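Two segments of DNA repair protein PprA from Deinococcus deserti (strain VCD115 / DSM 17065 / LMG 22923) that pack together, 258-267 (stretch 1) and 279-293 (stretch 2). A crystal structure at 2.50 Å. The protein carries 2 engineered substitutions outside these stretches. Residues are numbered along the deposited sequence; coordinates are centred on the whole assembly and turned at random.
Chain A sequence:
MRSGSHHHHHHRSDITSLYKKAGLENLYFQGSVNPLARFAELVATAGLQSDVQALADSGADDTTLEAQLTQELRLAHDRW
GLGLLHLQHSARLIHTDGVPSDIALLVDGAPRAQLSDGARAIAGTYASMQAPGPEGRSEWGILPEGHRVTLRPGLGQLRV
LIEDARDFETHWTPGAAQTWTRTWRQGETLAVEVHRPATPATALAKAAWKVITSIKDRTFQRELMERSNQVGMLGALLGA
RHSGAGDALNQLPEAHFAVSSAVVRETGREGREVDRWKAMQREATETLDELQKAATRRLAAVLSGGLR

Stretch 1 258-267: AVSSAVVRET
Stretch 2 (279-293) AMQREATETLDELQK

A β-strand lies across one face of an α-helix. The strand runs to Thr267, with extended phi/psi near -120/130 at Val263 and Val264. The helix fills 279-293 and extends beyond both ends, with phi/psi near -70/-37 and regular i to i+4 bonds such as Leu288 N to Ala284 O at 2.8 Å. The two axes approach to 7.3 Å, and their N-to-C directions differ by 147°, so the elements run roughly antiparallel. In register, CA of Val259 lies 6.3 Å from CA of Gln292, CA of Ala262 lies 5.3 Å from CA of Ala284, and CA of Val264 lies 5.8 Å from CA of Met280. The contact buries 595 Å².

Val264 is covered most. Its CA-to-CB bond points toward the helix, with chi1 t. Its CG1 packs 3.7 Å from Met280 CG and lies 3.4 Å from Glu283 OE1. Its CG2 rests 3.7 Å from Ala284 CB. Met280 adopts m, t, p. This brings its CE to 3.4 Å from Val264 O and its SD to 3.7 Å from Glu266 CB. Alternation of the strand turns Val263 and Arg265 away.

Ala262 also points toward the helix. The CA atoms of Ala262 and Ala284 are the closest of the three register pairs; Ala262 CB lies 3.4 Å from Ala284 O and 3.9 Å from Leu288 CB. Leu288 is t, p, and its CD1 reaches Ser261 O at 3.6 Å.

Val259, in the loop before the strand, has chi1 t and phi/psi -85/124. Its CG1 makes apolar contacts with Leu291 CB at 3.9 Å and Leu288 CD1 at 4.1 Å. Gln292, chi1 m and chi2 t, has its CA-to-CB bond sideways to stretch 1, but the end of its side chain comes nearer. Its NE2 donates to Val259 O at 3.2 Å, the only hydrogen bond between the stretches. The other contacts are van der Waals, most of them between apolar side chains or of carbon against oxygen.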

ATOM      1  N   ALA A 258      18.603  26.216  -3.812  1.00 19.15           N
ATOM      2  CA  ALA A 258      17.595  27.133  -3.314  1.00 16.83           C
ATOM      3  C   ALA A 258      16.487  26.345  -2.634  1.00 21.36           C
ATOM      4  O   ALA A 258      16.288  25.160  -2.901  1.00 19.93           O
ATOM      5  CB  ALA A 258      17.019  28.000  -4.437  1.00 20.14           C
ATOM      6  N   VAL A 259      15.764  27.023  -1.748  1.00 19.99           N
ATOM      7  CA  VAL A 259      14.610  26.441  -1.072  1.00 18.69           C
ATOM      8  C   VAL A 259      13.382  26.607  -1.950  1.00 17.21           C
ATOM      9  O   VAL A 259      13.032  27.723  -2.341  1.00 19.28           O
ATOM     10  CB  VAL A 259      14.387  27.090   0.304  1.00 25.20           C
ATOM     11  CG1 VAL A 259      13.068  26.642   0.900  1.00 17.60           C
ATOM     12  CG2 VAL A 259      15.497  26.720   1.233  1.00 24.22           C
ATOM     13  N   SER A 260      12.722  25.492  -2.257  1.00 18.50           N
ATOM     14  CA  SER A 260      11.482  25.522  -3.011  1.00 23.22           C
ATOM     15  C   SER A 260      10.347  24.734  -2.373  1.00 22.79           C
ATOM     16  O   SER A 260       9.200  24.904  -2.791  1.00 22.41           O
ATOM     17  CB  SER A 260      11.702  25.001  -4.440  1.00 19.23           C
ATOM     18  OG  SER A 260      12.004  23.624  -4.446  1.00 22.04           O
ATOM     19  N   SER A 261      10.616  23.896  -1.378  1.00 19.56           N
ATOM     20  CA  SER A 261       9.566  23.098  -0.770  1.00 22.15           C
ATOM     21  C   SER A 261       9.706  23.101   0.745  1.00 23.33           C
ATOM     22  O   SER A 261      10.659  23.643   1.305  1.00 18.00           O
ATOM     23  CB  SER A 261       9.571  21.656  -1.293  1.00 18.62           C
ATOM     24  OG  SER A 261       9.223  21.604  -2.660  1.00 21.18           O
ATOM     25  N   ALA A 262       8.713  22.506   1.397  1.00 22.54           N
ATOM     26  CA  ALA A 262       8.717  22.240   2.825  1.00 16.73           C
ATOM     27  C   ALA A 262       7.793  21.063   3.084  1.00 24.11           C
ATOM     28  O   ALA A 262       6.661  21.039   2.599  1.00 27.63           O
ATOM     29  CB  ALA A 262       8.273  23.460   3.636  1.00 16.96           C
ATOM     30  N   VAL A 263       8.281  20.083   3.838  1.00 24.95           N
ATOM     31  CA  VAL A 263       7.568  18.833   4.064  1.00 17.16           C
ATOM     32  C   VAL A 263       7.300  18.674   5.555  1.00 22.37           C
ATOM     33  O   VAL A 263       8.209  18.824   6.377  1.00 20.90           O
ATOM     34  CB  VAL A 263       8.365  17.629   3.516  1.00 19.28           C
ATOM     35  CG1 VAL A 263       7.625  16.330   3.762  1.00 20.67           C
ATOM     36  CG2 VAL A 263       8.655  17.803   2.039  1.00 17.64           C
ATOM     37  N   VAL A 264       6.050  18.374   5.903  1.00 22.52           N
ATOM     38  CA  VAL A 264       5.659  18.043   7.268  1.00 23.33           C
ATOM     39  C   VAL A 264       5.176  16.600   7.285  1.00 26.13           C
ATOM     40  O   VAL A 264       4.356  16.205   6.449  1.00 29.88           O
ATOM     41  CB  VAL A 264       4.577  19.000   7.799  1.00 24.73           C
ATOM     42  CG1 VAL A 264       4.117  18.584   9.180  1.00 32.26           C
ATOM     43  CG2 VAL A 264       5.105  20.406   7.851  1.00 26.06           C
ATOM     44  N   ARG A 265       5.692  15.812   8.227  1.00 22.96           N
ATOM     45  CA  ARG A 265       5.358  14.403   8.347  1.00 25.37           C
ATOM     46  C   ARG A 265       4.731  14.117   9.705  1.00 26.65           C
ATOM     47  O   ARG A 265       4.972  14.827  10.683  1.00 28.77           O
ATOM     48  CB  ARG A 265       6.594  13.525   8.150  1.00 25.86           C
ATOM     49  CG  ARG A 265       7.134  13.554   6.738  1.00 30.94           C
ATOM     50  CD  ARG A 265       8.383  12.719   6.606  1.00 28.06           C
ATOM     51  NE  ARG A 265       8.911  12.738   5.249  1.00 25.98           N
ATOM     52  CZ  ARG A 265       9.782  13.630   4.799  1.00 24.17           C
ATOM     53  NH1 ARG A 265      10.222  14.591   5.593  1.00 27.11           N
ATOM     54  NH2 ARG A 265      10.206  13.567   3.551  1.00 24.77           N
ATOM     55  N   GLU A 266       3.914  13.069   9.749  1.00 31.74           N
ATOM     56  CA  GLU A 266       3.228  12.653  10.961  1.00 29.69           C
ATOM     57  C   GLU A 266       3.096  11.139  10.981  1.00 32.10           C
ATOM     58  O   GLU A 266       2.594  10.539  10.029  1.00 32.85           O
ATOM     59  CB  GLU A 266       1.846  13.289  11.065  1.00 31.87           C
ATOM     60  CG  GLU A 266       1.099  12.914  12.326  1.00 40.74           C
ATOM     61  CD  GLU A 266       1.731  13.475  13.579  1.00 40.73           C
ATOM     62  OE1 GLU A 266       2.319  14.571  13.524  1.00 46.71           O
ATOM     63  OE2 GLU A 266       1.657  12.805  14.621  1.00 53.09           O
ATOM     64  N   THR A 267       3.540  10.530  12.072  1.00 39.83           N
ATOM     65  CA  THR A 267       3.509   9.087  12.236  1.00 39.21           C
ATOM     66  C   THR A 267       2.553   8.716  13.360  1.00 41.90           C
ATOM     67  O   THR A 267       2.397   9.452  14.334  1.00 49.87           O
ATOM     68  CB  THR A 267       4.901   8.539  12.549  1.00 39.17           C
ATOM     69  OG1 THR A 267       5.349   9.069  13.801  1.00 48.91           O
ATOM     70  CG2 THR A 267       5.881   8.951  11.477  1.00 34.93           C
ATOM     71  N   ALA A 279      -3.424  21.053   9.854  1.00 29.49           N
ATOM     72  CA  ALA A 279      -2.376  21.752  10.582  1.00 30.37           C
ATOM     73  C   ALA A 279      -1.001  21.443  10.005  1.00 30.52           C
ATOM     74  O   ALA A 279      -0.059  22.215  10.195  1.00 28.63           O
ATOM     75  CB  ALA A 279      -2.439  21.382  12.061  1.00 24.61           C
ATOM     76  N   MET A 280      -0.874  20.325   9.287  1.00 27.78           N
ATOM     77  CA  MET A 280       0.401  19.960   8.677  1.00 29.40           C
ATOM     78  C   MET A 280       0.692  20.816   7.451  1.00 29.25           C
ATOM     79  O   MET A 280       1.809  21.315   7.281  1.00 28.64           O
ATOM     80  CB  MET A 280       0.391  18.480   8.301  1.00 30.39           C
ATOM     81  CG  MET A 280       0.550  17.514   9.450  1.00 37.58           C
ATOM     82  SD  MET A 280       0.116  15.824   9.024  1.00 38.77           S
ATOM     83  CE  MET A 280       1.424  15.410   7.890  1.00 23.78           C
ATOM     84  N   GLN A 281      -0.303  20.976   6.577  1.00 24.99           N
ATOM     85  CA  GLN A 281      -0.142  21.806   5.389  1.00 31.37           C
ATOM     86  C   GLN A 281       0.037  23.271   5.758  1.00 35.54           C
ATOM     87  O   GLN A 281       0.814  23.993   5.122  1.00 36.00           O
ATOM     88  CB  GLN A 281      -1.350  21.632   4.471  1.00 26.65           C
ATOM     89  CG  GLN A 281      -1.223  22.363   3.161  1.00 32.59           C
ATOM     90  CD  GLN A 281      -2.422  22.186   2.285  1.00 33.78           C
ATOM     91  OE1 GLN A 281      -3.386  21.538   2.665  1.00 47.77           O
ATOM     92  NE2 GLN A 281      -2.377  22.773   1.102  1.00 57.59           N
ATOM     93  N   ARG A 282      -0.676  23.725   6.789  1.00 30.92           N
ATOM     94  CA  ARG A 282      -0.551  25.103   7.247  1.00 27.08           C
ATOM     95  C   ARG A 282       0.813  25.342   7.882  1.00 31.78           C
ATOM     96  O   ARG A 282       1.352  26.450   7.811  1.00 30.67           O
ATOM     97  CB  ARG A 282      -1.680  25.410   8.227  1.00 36.77           C
ATOM     98  CG  ARG A 282      -1.874  26.869   8.584  1.00 43.85           C
ATOM     99  CD  ARG A 282      -3.039  27.033   9.557  1.00 56.49           C
ATOM    100  NE  ARG A 282      -4.297  26.550   8.992  1.00 61.41           N
ATOM    101  CZ  ARG A 282      -4.984  25.514   9.466  1.00 48.90           C
ATOM    102  NH1 ARG A 282      -4.545  24.854  10.527  1.00 42.88           N
ATOM    103  NH2 ARG A 282      -6.114  25.144   8.882  1.00 39.54           N
ATOM    104  N   GLU A 283       1.388  24.306   8.500  1.00 29.27           N
ATOM    105  CA  GLU A 283       2.759  24.393   8.989  1.00 25.03           C
ATOM    106  C   GLU A 283       3.750  24.475   7.836  1.00 26.66           C
ATOM    107  O   GLU A 283       4.683  25.281   7.874  1.00 25.83           O
ATOM    108  CB  GLU A 283       3.081  23.192   9.879  1.00 27.36           C
ATOM    109  CG  GLU A 283       4.507  23.163  10.400  1.00 27.92           C
ATOM    110  CD  GLU A 283       4.807  21.936  11.230  1.00 30.36           C
ATOM    111  OE1 GLU A 283       3.896  21.111  11.419  1.00 33.56           O
ATOM    112  OE2 GLU A 283       5.959  21.788  11.682  1.00 32.47           O
ATOM    113  N   ALA A 284       3.552  23.657   6.800  1.00 28.18           N
ATOM    114  CA  ALA A 284       4.497  23.601   5.690  1.00 29.18           C
ATOM    115  C   ALA A 284       4.456  24.873   4.854  1.00 30.24           C
ATOM    116  O   ALA A 284       5.477  25.290   4.302  1.00 26.47           O
ATOM    117  CB  ALA A 284       4.208  22.381   4.821  1.00 21.21           C
ATOM    118  N   THR A 285       3.285  25.502   4.755  1.00 30.45           N
ATOM    119  CA  THR A 285       3.169  26.760   4.028  1.00 28.48           C
ATOM    120  C   THR A 285       3.870  27.890   4.777  1.00 27.45           C
ATOM    121  O   THR A 285       4.589  28.695   4.178  1.00 30.45           O
ATOM    122  CB  THR A 285       1.691  27.080   3.795  1.00 33.36           C
ATOM    123  OG1 THR A 285       1.095  26.034   3.022  1.00 41.24           O
ATOM    124  CG2 THR A 285       1.522  28.389   3.056  1.00 28.71           C
ATOM    125  N   GLU A 286       3.684  27.950   6.099  1.00 28.69           N
ATOM    126  CA  GLU A 286       4.395  28.932   6.912  1.00 25.82           C
ATOM    127  C   GLU A 286       5.890  28.648   6.958  1.00 25.71           C
ATOM    128  O   GLU A 286       6.699  29.577   7.043  1.00 30.18           O
ATOM    129  CB  GLU A 286       3.817  28.966   8.328  1.00 29.56           C
ATOM    130  CG  GLU A 286       2.506  29.715   8.457  1.00 44.30           C
ATOM    131  CD  GLU A 286       2.683  31.226   8.361  1.00 57.74           C
ATOM    132  OE1 GLU A 286       3.712  31.739   8.846  1.00 53.63           O
ATOM    133  OE2 GLU A 286       1.798  31.900   7.797  1.00 60.05           O
ATOM    134  N   THR A 287       6.276  27.372   6.912  1.00 25.01           N
ATOM    135  CA  THR A 287       7.695  27.036   6.892  1.00 22.73           C
ATOM    136  C   THR A 287       8.318  27.401   5.549  1.00 29.40           C
ATOM    137  O   THR A 287       9.435  27.924   5.503  1.00 31.45           O
ATOM    138  CB  THR A 287       7.889  25.549   7.203  1.00 27.04           C
ATOM    139  OG1 THR A 287       7.284  25.245   8.461  1.00 22.37           O
ATOM    140  CG2 THR A 287       9.355  25.197   7.289  1.00 20.50           C
ATOM    141  N   LEU A 288       7.589  27.179   4.452  1.00 24.05           N
ATOM    142  CA  LEU A 288       8.106  27.524   3.132  1.00 24.68           C
ATOM    143  C   LEU A 288       8.213  29.032   2.945  1.00 26.78           C
ATOM    144  O   LEU A 288       9.184  29.520   2.356  1.00 27.67           O
ATOM    145  CB  LEU A 288       7.227  26.917   2.039  1.00 22.08           C
ATOM    146  CG  LEU A 288       7.647  27.236   0.603  1.00 20.59           C
ATOM    147  CD1 LEU A 288       9.027  26.698   0.312  1.00 18.61           C
ATOM    148  CD2 LEU A 288       6.648  26.712  -0.394  1.00 26.39           C
ATOM    149  N   ASP A 289       7.232  29.785   3.444  1.00 31.89           N
ATOM    150  CA  ASP A 289       7.256  31.235   3.282  1.00 28.16           C
ATOM    151  C   ASP A 289       8.372  31.860   4.105  1.00 26.41           C
ATOM    152  O   ASP A 289       9.010  32.823   3.671  1.00 31.23           O
ATOM    153  CB  ASP A 289       5.906  31.843   3.663  1.00 27.99           C
ATOM    154  CG  ASP A 289       4.818  31.525   2.661  1.00 37.14           C
ATOM    155  OD1 ASP A 289       5.146  31.259   1.491  1.00 34.45           O
ATOM    156  OD2 ASP A 289       3.632  31.564   3.040  1.00 36.67           O
ATOM    157  N   GLU A 290       8.640  31.308   5.287  1.00 25.91           N
ATOM    158  CA  GLU A 290       9.689  31.870   6.128  1.00 32.08           C
ATOM    159  C   GLU A 290      11.078  31.499   5.621  1.00 26.97           C
ATOM    160  O   GLU A 290      11.992  32.330   5.650  1.00 29.71           O
ATOM    161  CB  GLU A 290       9.493  31.434   7.582  1.00 24.63           C
ATOM    162  CG  GLU A 290      10.588  31.917   8.521  1.00 32.23           C
ATOM    163  CD  GLU A 290      10.723  33.435   8.566  1.00 46.06           C
ATOM    164  OE1 GLU A 290       9.706  34.151   8.458  1.00 48.66           O
ATOM    165  OE2 GLU A 290      11.869  33.915   8.672  1.00 44.80           O
ATOM    166  N   LEU A 291      11.250  30.268   5.130  1.00 22.01           N
ATOM    167  CA  LEU A 291      12.549  29.843   4.616  1.00 21.08           C
ATOM    168  C   LEU A 291      12.932  30.596   3.351  1.00 28.95           C
ATOM    169  O   LEU A 291      14.113  30.867   3.119  1.00 27.34           O
ATOM    170  CB  LEU A 291      12.548  28.343   4.355  1.00 21.02           C
ATOM    171  CG  LEU A 291      12.648  27.429   5.567  1.00 22.63           C
ATOM    172  CD1 LEU A 291      12.307  26.039   5.130  1.00 19.69           C
ATOM    173  CD2 LEU A 291      14.040  27.472   6.141  1.00 20.39           C
ATOM    174  N   GLN A 292      11.948  30.957   2.533  1.00 28.37           N
ATOM    175  CA  GLN A 292      12.244  31.732   1.335  1.00 25.57           C
ATOM    176  C   GLN A 292      12.488  33.199   1.667  1.00 25.16           C
ATOM    177  O   GLN A 292      13.288  33.860   0.998  1.00 25.07           O
ATOM    178  CB  GLN A 292      11.117  31.571   0.319  1.00 18.24           C
ATOM    179  CG  GLN A 292      11.127  30.224  -0.369  1.00 21.46           C
ATOM    180  CD  GLN A 292       9.980  30.037  -1.336  1.00 20.03           C
ATOM    181  OE1 GLN A 292       9.027  30.809  -1.350  1.00 24.63           O
ATOM    182  NE2 GLN A 292      10.092  29.033  -2.182  1.00 17.85           N
ATOM    183  N   LYS A 293      11.818  33.728   2.691  1.00 26.28           N
ATOM    184  CA  LYS A 293      12.085  35.104   3.090  1.00 28.34           C
ATOM    185  C   LYS A 293      13.399  35.216   3.849  1.00 31.73           C
ATOM    186  O   LYS A 293      14.094  36.230   3.741  1.00 36.95           O
ATOM    187  CB  LYS A 293      10.928  35.666   3.916  1.00 25.52           C
ATOM    188  CG  LYS A 293       9.701  35.997   3.090  1.00 32.41           C
ATOM    189  CD  LYS A 293       8.668  36.787   3.872  1.00 36.47           C
ATOM    190  CE  LYS A 293       7.899  35.918   4.839  1.00 40.55           C
ATOM    191  NZ  LYS A 293       6.815  36.679   5.511  1.00 49.98           N
TER